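Local coordinates for alcohol oxidase (Myceliophthora thermophila, PDB 6F74), which binds FAD and probably uses it, as a VAO-type flavoprotein, to oxidise a substrate at the expense of molecular oxygen, at residues Y128-S133 with G169-W174; S190-T195 with V260-I265; L439-A444 with P535-Y540. All coordinates share one frame; numbering follows the deposited sequence.

Along the chain the three contacts come in series, none enclosing or crossing another. Interaction 1 closes first: strand 128-131 pairs with strand 171-174 after an excursion of 35 residues through helix 135-147 and strand 152-155, so that strand 171-174 lies between 128-131 and 152-155, all three parallel. Interaction 2 follows within the same FAD-binding region, where the turn at 190-195 is tied to strand 260-266 across 64 residues; the centres of the two contacts are about 27 Å apart. Interaction 3 spans 90 residues, joining the end of edge strand 435-440 of the seven-stranded antiparallel sheet to the segment 535-540, which runs on to the flavin. Interactions 1 and 3 lie on opposite sides of the chain's centre.

Interaction 1. Residues Y128-S133 with G169-W174. With NAG (2-acetamido-2-deoxy-beta-D-glucopyranose), chain J.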
loop_
_atom_site.group_PDB
_atom_site.type_symbol
_atom_site.label_atom_id
_atom_site.label_comp_id
_atom_site.label_asym_id
_atom_site.label_seq_id
_atom_site.Cartn_x
_atom_site.Cartn_y
_atom_site.Cartn_z
ATOM N N TYR A 128 -11.569 11.450 17.515
ATOM C CA TYR A 128 -10.987 12.792 17.383
ATOM C C TYR A 128 -9.763 12.709 16.510
ATOM O O TYR A 128 -9.104 11.671 16.477
ATOM C CB TYR A 128 -10.561 13.364 18.749
ATOM C CG TYR A 128 -11.669 13.946 19.590
ATOM C CD1 TYR A 128 -12.177 15.215 19.329
ATOM C CD2 TYR A 128 -12.185 13.247 20.658
ATOM C CE1 TYR A 128 -13.174 15.776 20.136
ATOM C CE2 TYR A 128 -13.173 13.771 21.458
ATOM C CZ TYR A 128 -13.684 15.039 21.196
ATOM O OH TYR A 128 -14.689 15.541 21.997
ATOM N N ALA A 129 -9.464 13.787 15.813
ATOM C CA ALA A 129 -8.190 13.938 15.119
ATOM C C ALA A 129 -7.565 15.270 15.457
ATOM O O ALA A 129 -8.273 16.254 15.641
ATOM C CB ALA A 129 -8.397 13.830 13.615
ATOM N N VAL A 130 -6.239 15.309 15.549
ATOM C CA VAL A 130 -5.489 16.571 15.627
ATOM C C VAL A 130 -4.879 16.836 14.250
ATOM O O VAL A 130 -4.091 16.031 13.749
ATOM C CB VAL A 130 -4.407 16.488 16.706
ATOM C CG1 VAL A 130 -3.505 17.713 16.676
ATOM C CG2 VAL A 130 -5.051 16.333 18.076
ATOM N N ASN A 131 -5.278 17.944 13.633
ATOM C CA ASN A 131 -4.702 18.394 12.380
ATOM C C ASN A 131 -3.319 18.989 12.698
ATOM O O ASN A 131 -3.183 20.196 12.895
ATOM C CB ASN A 131 -5.636 19.422 11.698
ATOM C CG ASN A 131 -5.046 20.021 10.448
ATOM O OD1 ASN A 131 -4.086 19.498 9.910
ATOM N ND2 ASN A 131 -5.626 21.133 9.986
ATOM N N ALA A 132 -2.318 18.108 12.788
ATOM C CA ALA A 132 -0.989 18.474 13.277
ATOM C C ALA A 132 -0.150 19.028 12.150
ATOM O O ALA A 132 0.028 18.349 11.141
ATOM C CB ALA A 132 -0.299 17.257 13.878
ATOM N N SER A 133 0.332 20.254 12.306
ATOM C CA SER A 133 1.225 20.902 11.314
ATOM C C SER A 133 2.594 21.342 11.857
ATOM O O SER A 133 3.398 21.842 11.103
ATOM C CB SER A 133 0.504 22.101 10.646
ATOM O OG SER A 133 0.052 23.020 11.625
ATOM N N GLY A 169 -12.523 4.341 18.883
ATOM C CA GLY A 169 -12.396 5.188 20.054
ATOM C C GLY A 169 -11.035 5.902 20.156
ATOM O O GLY A 169 -10.605 6.244 21.249
ATOM N N GLY A 170 -10.401 6.098 19.018
ATOM C CA GLY A 170 -9.032 6.555 18.957
ATOM C C GLY A 170 -8.892 8.050 18.885
ATOM O O GLY A 170 -9.844 8.760 18.568
ATOM N N LEU A 171 -7.689 8.522 19.177
ATOM C CA LEU A 171 -7.278 9.899 18.908
ATOM C C LEU A 171 -6.324 9.828 17.734
ATOM O O LEU A 171 -5.249 9.222 17.840
ATOM C CB LEU A 171 -6.605 10.507 20.132
ATOM C CG LEU A 171 -5.949 11.882 19.990
ATOM C CD1 LEU A 171 -6.915 12.943 19.428
ATOM C CD2 LEU A 171 -5.429 12.332 21.335
ATOM N N GLU A 172 -6.711 10.417 16.602
ATOM C CA GLU A 172 -5.873 10.375 15.415
ATOM C C GLU A 172 -4.822 11.501 15.390
ATOM O O GLU A 172 -5.149 12.670 15.491
ATOM C CB GLU A 172 -6.722 10.425 14.155
ATOM C CG GLU A 172 -5.932 10.236 12.870
ATOM C CD GLU A 172 -6.781 10.359 11.638
ATOM O OE1 GLU A 172 -7.069 11.492 11.263
ATOM O OE2 GLU A 172 -7.122 9.322 11.020
ATOM N N LEU A 173 -3.558 11.123 15.259
ATOM C CA LEU A 173 -2.517 12.042 14.860
ATOM C C LEU A 173 -2.538 12.114 13.355
ATOM O O LEU A 173 -1.997 11.218 12.672
ATOM C CB LEU A 173 -1.160 11.551 15.365
ATOM C CG LEU A 173 0.041 12.405 14.936
ATOM C CD1 LEU A 173 -0.029 13.807 15.520
ATOM C CD2 LEU A 173 1.293 11.682 15.367
ATOM N N TRP A 174 -3.172 13.157 12.830
ATOM C CA TRP A 174 -3.265 13.379 11.369
ATOM C C TRP A 174 -2.106 14.263 10.885
ATOM O O TRP A 174 -1.998 15.433 11.251
ATOM C CB TRP A 174 -4.605 14.032 11.061
ATOM C CG TRP A 174 -4.996 14.085 9.617
ATOM C CD1 TRP A 174 -4.675 13.181 8.623
ATOM C CD2 TRP A 174 -5.807 15.078 9.003
ATOM N NE1 TRP A 174 -5.238 13.577 7.430
ATOM C CE2 TRP A 174 -5.942 14.733 7.636
ATOM C CE3 TRP A 174 -6.452 16.218 9.474
ATOM C CZ2 TRP A 174 -6.701 15.494 6.739
ATOM C CZ3 TRP A 174 -7.203 16.988 8.581
ATOM C CH2 TRP A 174 -7.314 16.615 7.224
HETATM C C1 NAG J . -5.254 21.919 8.843
HETATM C C2 NAG J . -6.424 22.621 8.181
HETATM C C3 NAG J . -5.910 23.361 6.953
HETATM C C4 NAG J . -4.928 24.451 7.358
HETATM C C5 NAG J . -3.787 23.772 8.093
HETATM C C6 NAG J . -2.864 24.851 8.672
HETATM C C7 NAG J . -8.561 21.415 8.358
HETATM C C8 NAG J . -9.424 20.379 7.702
HETATM N N2 NAG J . -7.414 21.658 7.728
HETATM O O3 NAG J . -7.001 23.893 6.203
HETATM O O4 NAG J . -4.460 25.181 6.186
HETATM O O5 NAG J . -4.254 22.912 9.165
HETATM O O6 NAG J . -1.858 24.225 9.473
HETATM O O7 NAG J . -8.888 21.971 9.393
HETATM O O HOH W 1 -2.819 17.337 9.372
#
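Glu172 N donates to Tyr128 O at 2.7 Å in an almost straight bond, one of a run that pairs the two parallel strands, the central pair of a four-stranded mixed sheet in the FAD-binding region, with 57-59 beyond one and 152-155 beyond the other. Val130 N reaches Glu172 O at 2.9 Å, while its O accepts from Trp174 N. Ala132, the last residue of an inverse gamma turn centred on Asn131, donates from its N to Trp174 O at 3.1 Å and only weakly to Val130 O within the turn.

Among apolar contacts, Leu171 CD1 lies 3.7 Å from Tyr128 CB and also meets Val130 CG2; Leu173 CD1 touches Ala132 CB. Helix 135-147 packs on Val130, Leu171 and Leu173, while the Tyr128 ring stacks on Trp45. On the other face Glu172, extended, brings OE1 to 3.6 Å from Ala129 CB, and its OE2 forms a salt bridge with Arg98.

Asn131 carries the N-linked sugar through ND2. A water donates to both its OD1 and Trp174 O, and Trp174 CE3 lies 4.0 Å from Asn131 CB. With OD1 taken up by this water, and weakly by Ser177 OG, the glycosylated amide is probably restrained in its rotation where the sugar leaves the sheet.

Interaction 2. Residues S190-T195 with V260-I265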
loop_
_atom_site.group_PDB
_atom_site.type_symbol
_atom_site.label_atom_id
_atom_site.label_comp_id
_atom_site.label_asym_id
_atom_site.label_seq_id
_atom_site.Cartn_x
_atom_site.Cartn_y
_atom_site.Cartn_z
ATOM N N SER A 190 23.987 13.923 5.492
ATOM C CA SER A 190 23.325 13.272 6.604
ATOM C C SER A 190 23.292 14.208 7.810
ATOM O O SER A 190 24.265 14.917 8.088
ATOM C CB SER A 190 24.039 11.966 6.963
ATOM O OG SER A 190 23.639 11.500 8.249
ATOM N N ALA A 191 22.186 14.139 8.551
ATOM C CA ALA A 191 22.011 14.855 9.802
ATOM C C ALA A 191 23.077 14.555 10.851
ATOM O O ALA A 191 23.364 15.417 11.680
ATOM C CB ALA A 191 20.619 14.578 10.369
ATOM N N ASN A 192 23.650 13.352 10.842
ATOM C CA ASN A 192 24.752 13.000 11.778
ATOM C C ASN A 192 26.056 12.673 11.070
ATOM O O ASN A 192 26.946 12.055 11.653
ATOM C CB ASN A 192 24.336 11.852 12.716
ATOM C CG ASN A 192 23.968 10.564 11.972
ATOM O OD1 ASN A 192 24.265 10.397 10.784
ATOM N ND2 ASN A 192 23.295 9.644 12.682
ATOM N N LYS A 193 26.167 13.104 9.812
ATOM C CA LYS A 193 27.347 12.883 8.939
ATOM C C LYS A 193 27.760 11.434 8.719
ATOM O O LYS A 193 28.929 11.132 8.482
ATOM C CB LYS A 193 28.528 13.747 9.396
ATOM C CG LYS A 193 28.238 15.253 9.427
ATOM C CD LYS A 193 27.845 15.788 8.028
ATOM C CE LYS A 193 27.250 17.193 8.067
ATOM N NZ LYS A 193 27.980 18.125 8.968
ATOM N N CYS A 194 26.768 10.554 8.732
ATOM C CA CYS A 194 27.010 9.137 8.542
ATOM C C CYS A 194 27.477 8.836 7.120
ATOM O O CYS A 194 26.860 9.314 6.146
ATOM C CB CYS A 194 25.741 8.344 8.854
ATOM S SG CYS A 194 25.979 6.565 8.926
ATOM N N THR A 195 28.558 8.040 7.036
ATOM C CA THR A 195 29.167 7.635 5.768
ATOM C C THR A 195 28.930 6.166 5.433
ATOM O O THR A 195 29.212 5.702 4.291
ATOM C CB THR A 195 30.670 7.942 5.779
ATOM O OG1 THR A 195 31.227 7.662 7.080
ATOM C CG2 THR A 195 30.908 9.429 5.469
ATOM N N VAL A 260 15.547 4.514 1.558
ATOM C CA VAL A 260 15.616 5.313 2.777
ATOM C C VAL A 260 17.048 5.308 3.313
ATOM O O VAL A 260 17.584 4.268 3.665
ATOM C CB VAL A 260 14.637 4.809 3.861
ATOM C CG1 VAL A 260 14.665 5.718 5.092
ATOM C CG2 VAL A 260 13.214 4.735 3.328
ATOM N N LEU A 261 17.640 6.496 3.376
ATOM C CA LEU A 261 19.011 6.684 3.862
ATOM C C LEU A 261 19.076 6.978 5.351
ATOM O O LEU A 261 20.030 6.573 6.032
ATOM C CB LEU A 261 19.648 7.838 3.116
ATOM C CG LEU A 261 19.909 7.558 1.637
ATOM C CD1 LEU A 261 20.109 8.867 0.886
ATOM C CD2 LEU A 261 21.102 6.589 1.487
ATOM N N GLU A 262 18.087 7.729 5.831
ATOM C CA GLU A 262 17.912 8.039 7.237
ATOM C C GLU A 262 16.532 8.602 7.488
ATOM O O GLU A 262 15.789 8.900 6.532
ATOM C CB GLU A 262 18.980 9.041 7.725
ATOM C CG GLU A 262 18.980 10.417 7.120
ATOM C CD GLU A 262 20.176 11.228 7.588
ATOM O OE1 GLU A 262 21.309 10.745 7.456
ATOM O OE2 GLU A 262 19.984 12.344 8.137
ATOM N N ALA A 263 16.193 8.734 8.773
ATOM C CA ALA A 263 14.920 9.305 9.194
ATOM C C ALA A 263 15.092 10.074 10.513
ATOM O O ALA A 263 15.983 9.777 11.297
ATOM C CB ALA A 263 13.875 8.199 9.354
ATOM N N GLN A 264 14.211 11.041 10.735
ATOM C CA GLN A 264 13.991 11.608 12.047
ATOM C C GLN A 264 12.678 11.007 12.519
ATOM O O GLN A 264 11.711 10.955 11.762
ATOM C CB GLN A 264 13.879 13.124 11.979
ATOM C CG GLN A 264 15.154 13.875 11.577
ATOM C CD GLN A 264 16.257 13.694 12.572
ATOM O OE1 GLN A 264 16.084 13.935 13.758
ATOM N NE2 GLN A 264 17.407 13.266 12.102
ATOM N N ILE A 265 12.687 10.522 13.764
ATOM C CA ILE A 265 11.584 9.790 14.334
ATOM C C ILE A 265 11.376 10.221 15.774
ATOM O O ILE A 265 12.345 10.259 16.550
ATOM C CB ILE A 265 11.842 8.270 14.318
ATOM C CG1 ILE A 265 12.079 7.780 12.881
ATOM C CG2 ILE A 265 10.646 7.532 14.899
ATOM C CD1 ILE A 265 12.455 6.320 12.757
#
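Glu262 OE1 is gripped by three groups: Ser190 OG donates to it at 2.6 Å, and Tyr188 OH and Asn276 ND2 bond to it from outside the two segments. The second carboxylate oxygen, OE2, accepts from the backbone N of Ala191 at 2.9 Å, with an angle of 164° at the hydrogen. Both oxygens use their syn lone pairs for the turn, which therefore meets the carboxylate in a two-pronged fashion and would fix its rotation. CG of Glu262 sits between the backbone N and the carbonyl carbon (chi1 64°), and from there the chain extends to bring the carboxylate to the turn. So many donors around a buried carboxylate probably stabilise its negative charge.

Ser190 OG also works within its own segment. It accepts from Asn192 N at 3.2 Å, which makes an ST turn, while Lys193 N bonds to Ser190 O in the type I beta turn from Ser190 to Lys193. At the exposed margin Ala191 CB lies 3.2 Å from Glu262 OE2 and 3.9 Å from Gln264 NE2, whose hydrogen bond goes to Thr274 OG1.

The Cys194-Cys278 disulfide ties the loop between strands 179-185 and 203-208 to the chain just beyond strand 272-276. The Glu262 bonds hold the turn beside strand 260-266, which pairs antiparallel with strands 272-276 and 296-306 and packs on helix 281-287 through Ala263 and Ile265.

Interaction 3. Residues L439-A444 with P535-Y540; sequences LINPEA and PNTGGY. With FAD (flavin-adenine dinucleotide), chain I.
The end of edge strand 435-440 in the seven-stranded antiparallel sheet meets the loop segment that carries Tyr540 to the flavin. Two hydrogen bonds join them at Leu439. Its N donates to Gly538 O at 2.8 Å, with an angle of 160° at the hydrogen, and its carbonyl O accepts from Thr537 OG1 at 2.6 Å. That hydroxyl approaches tilted 27° from the carbonyl plane. OG1 lies between the backbone N and the carbonyl carbon of Thr537 (chi1 57°), whereas CG2 is anti to the carbonyl carbon and reaches Asn441, resting 3.5 Å from OD1. Both polar backbone atoms of Leu439 are thus engaged by consecutive residues of the loop.

The Leu439 side chain packs against the loop backbone: CD1 lies 3.6 Å from Gly539 C and, more distantly, near Tyr540 CB. Val499 of the adjacent strand 498-503 and Ala492, Trp493 and Ser496 of a loop also touch this buried leucine.

In this VAO-type flavoprotein the loop follows helix 512-533 and takes part in the FAD site directly. Tyr540 OH donates to FAD O2 at 2.8 Å, with the carbonyl oxygen near the plane of the phenol ring at its edge. Gly245 N and Asn542 ND2 bond to the same hydroxyl, while Ser437 OG, from the edge strand, bonds to Tyr540 N. Farther out, Asn441 ND2 donates to Glu443 OE1 at 3.0 Å, meeting it on the anti side of the carboxylate, where the chain enters the 3-10 segment.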
loop_
_atom_site.group_PDB
_atom_site.type_symbol
_atom_site.label_atom_id
_atom_site.label_comp_id
_atom_site.label_asym_id
_atom_site.label_seq_id
_atom_site.Cartn_x
_atom_site.Cartn_y
_atom_site.Cartn_z
ATOM N N LEU A 439 4.616 -13.374 -3.131
ATOM C CA LEU A 439 5.850 -13.217 -3.872
ATOM C C LEU A 439 6.146 -14.573 -4.521
ATOM O O LEU A 439 5.991 -15.615 -3.873
ATOM C CB LEU A 439 6.983 -12.767 -2.967
ATOM C CG LEU A 439 7.121 -11.260 -2.669
ATOM C CD1 LEU A 439 5.887 -10.702 -1.944
ATOM C CD2 LEU A 439 8.359 -11.066 -1.799
ATOM N N ILE A 440 6.536 -14.555 -5.792
ATOM C CA ILE A 440 6.780 -15.779 -6.581
ATOM C C ILE A 440 8.251 -15.895 -6.987
ATOM O O ILE A 440 8.762 -15.029 -7.705
ATOM C CB ILE A 440 5.920 -15.804 -7.862
ATOM C CG1 ILE A 440 4.445 -15.572 -7.537
ATOM C CG2 ILE A 440 6.080 -17.112 -8.600
ATOM C CD1 ILE A 440 3.818 -16.526 -6.539
ATOM N N ASN A 441 8.905 -16.967 -6.524
ATOM C CA ASN A 441 10.306 -17.271 -6.895
ATOM C C ASN A 441 10.343 -18.050 -8.231
ATOM O O ASN A 441 9.405 -18.788 -8.537
ATOM C CB ASN A 441 11.000 -18.066 -5.783
ATOM C CG ASN A 441 10.317 -19.392 -5.499
ATOM O OD1 ASN A 441 9.123 -19.430 -5.241
ATOM N ND2 ASN A 441 11.077 -20.492 -5.585
ATOM N N PRO A 442 11.419 -17.903 -9.030
ATOM C CA PRO A 442 11.429 -18.545 -10.360
ATOM C C PRO A 442 11.176 -20.049 -10.370
ATOM O O PRO A 442 10.524 -20.559 -11.289
ATOM C CB PRO A 442 12.837 -18.272 -10.884
ATOM C CG PRO A 442 13.329 -17.110 -10.103
ATOM C CD PRO A 442 12.670 -17.173 -8.760
ATOM N N GLU A 443 11.706 -20.728 -9.352
ATOM C CA GLU A 443 11.643 -22.185 -9.214
ATOM C C GLU A 443 10.218 -22.694 -9.009
ATOM O O GLU A 443 9.955 -23.865 -9.241
ATOM C CB GLU A 443 12.504 -22.679 -8.023
ATOM C CG GLU A 443 14.015 -22.391 -8.165
ATOM C CD GLU A 443 14.433 -20.988 -7.711
ATOM O OE1 GLU A 443 13.576 -20.249 -7.202
ATOM O OE2 GLU A 443 15.595 -20.594 -7.917
ATOM N N ALA A 444 9.317 -21.829 -8.545
ATOM C CA ALA A 444 7.906 -22.188 -8.399
ATOM C C ALA A 444 7.194 -22.279 -9.755
ATOM O O ALA A 444 6.059 -22.760 -9.793
ATOM C CB ALA A 444 7.194 -21.190 -7.505
ATOM N N PRO A 535 5.572 -21.894 -1.847
ATOM C CA PRO A 535 5.439 -22.070 -0.394
ATOM C C PRO A 535 6.574 -21.512 0.446
ATOM O O PRO A 535 6.437 -21.423 1.656
ATOM C CB PRO A 535 5.328 -23.588 -0.237
ATOM C CG PRO A 535 6.150 -24.126 -1.362
ATOM C CD PRO A 535 6.041 -23.131 -2.495
ATOM N N ASN A 536 7.679 -21.119 -0.181
ATOM C CA ASN A 536 8.883 -20.712 0.547
ATOM C C ASN A 536 9.138 -19.232 0.560
ATOM O O ASN A 536 10.207 -18.829 0.969
ATOM C CB ASN A 536 10.091 -21.424 -0.093
ATOM C CG ASN A 536 9.932 -22.932 -0.074
ATOM O OD1 ASN A 536 9.408 -23.512 0.912
ATOM N ND2 ASN A 536 10.385 -23.583 -1.140
ATOM N N THR A 537 8.162 -18.421 0.144
ATOM C CA THR A 537 8.355 -16.986 -0.026
ATOM C C THR A 537 7.611 -16.162 1.043
ATOM O O THR A 537 8.009 -16.132 2.202
ATOM C CB THR A 537 7.951 -16.580 -1.460
ATOM O OG1 THR A 537 6.602 -16.971 -1.713
ATOM C CG2 THR A 537 8.864 -17.300 -2.498
ATOM N N GLY A 538 6.502 -15.525 0.687
ATOM C CA GLY A 538 5.791 -14.630 1.587
ATOM C C GLY A 538 4.870 -13.751 0.758
ATOM O O GLY A 538 4.603 -14.018 -0.430
ATOM N N GLY A 539 4.349 -12.724 1.423
ATOM C CA GLY A 539 3.411 -11.793 0.824
ATOM C C GLY A 539 3.909 -10.393 1.054
ATOM O O GLY A 539 5.007 -10.192 1.584
ATOM N N TYR A 540 3.063 -9.438 0.661
ATOM C CA TYR A 540 3.351 -8.008 0.704
ATOM C C TYR A 540 2.355 -7.324 1.655
ATOM O O TYR A 540 1.173 -7.208 1.336
ATOM C CB TYR A 540 3.210 -7.416 -0.697
ATOM C CG TYR A 540 3.479 -5.936 -0.781
ATOM C CD1 TYR A 540 4.511 -5.348 -0.055
ATOM C CD2 TYR A 540 2.731 -5.120 -1.612
ATOM C CE1 TYR A 540 4.783 -3.991 -0.144
ATOM C CE2 TYR A 540 2.982 -3.738 -1.688
ATOM C CZ TYR A 540 4.024 -3.189 -0.959
ATOM O OH TYR A 540 4.272 -1.822 -1.034
HETATM P PA FAD I . -1.821 5.784 5.910
HETATM O O1A FAD I . -3.183 5.097 5.930
HETATM O O2A FAD I . -1.807 7.245 6.235
HETATM O O5B FAD I . -0.886 4.990 6.904
HETATM C C5B FAD I . -0.559 3.657 6.625
HETATM C C4B FAD I . 0.086 3.041 7.854
HETATM O O4B FAD I . 1.300 3.740 8.073
HETATM C C3B FAD I . -0.685 3.158 9.144
HETATM O O3B FAD I . -0.306 2.050 9.969
HETATM C C2B FAD I . -0.142 4.406 9.796
HETATM O O2B FAD I . -0.132 4.391 11.229
HETATM C C1B FAD I . 1.289 4.399 9.331
HETATM N N9A FAD I . 1.920 5.711 9.152
HETATM C C8A FAD I . 1.632 6.617 8.207
HETATM N N7A FAD I . 2.434 7.694 8.314
HETATM C C5A FAD I . 3.250 7.462 9.337
HETATM C C6A FAD I . 4.343 8.213 9.956
HETATM N N6A FAD I . 4.646 9.419 9.425
HETATM N N1A FAD I . 4.964 7.651 11.026
HETATM C C2A FAD I . 4.597 6.433 11.501
HETATM N N3A FAD I . 3.609 5.676 10.959
HETATM C C4A FAD I . 2.923 6.150 9.887
HETATM N N1 FAD I . 1.541 0.822 -2.733
HETATM C C2 FAD I . 2.534 0.485 -3.587
HETATM O O2 FAD I . 3.504 -0.187 -3.152
HETATM N N3 FAD I . 2.530 0.870 -4.879
HETATM C C4 FAD I . 1.524 1.583 -5.416
HETATM O O4 FAD I . 1.513 1.922 -6.618
HETATM C C4X FAD I . 0.389 1.976 -4.555
HETATM N N5 FAD I . -0.652 2.683 -5.039
HETATM C C5X FAD I . -1.675 3.037 -4.222
HETATM C C6 FAD I . -2.734 3.785 -4.735
HETATM C C7 FAD I . -3.791 4.188 -3.939
HETATM C C7M FAD I . -4.863 4.968 -4.660
HETATM C C8 FAD I . -3.798 3.830 -2.492
HETATM C C8M FAD I . -4.897 4.272 -1.535
HETATM C C9 FAD I . -2.756 3.063 -1.981
HETATM C C9A FAD I . -1.675 2.650 -2.779
HETATM N N10 FAD I . -0.577 1.894 -2.283
HETATM C C10 FAD I . 0.463 1.539 -3.153
HETATM C "C1'" FAD I . -0.517 1.381 -0.894
HETATM C "C2'" FAD I . 0.274 2.115 0.137
HETATM O "O2'" FAD I . 1.635 1.720 -0.015
HETATM C "C3'" FAD I . -0.197 1.691 1.533
HETATM O "O3'" FAD I . -1.626 1.803 1.666
HETATM C "C4'" FAD I . 0.490 2.493 2.630
HETATM O "O4'" FAD I . 0.025 2.050 3.908
HETATM C "C5'" FAD I . 0.246 3.984 2.461
HETATM O "O5'" FAD I . 0.903 4.713 3.484
HETATM P P FAD I . 0.198 6.082 3.849
HETATM O O1P FAD I . -0.094 6.856 2.593
HETATM O O2P FAD I . 1.021 6.699 4.930
HETATM O O3P FAD I . -1.203 5.521 4.433
#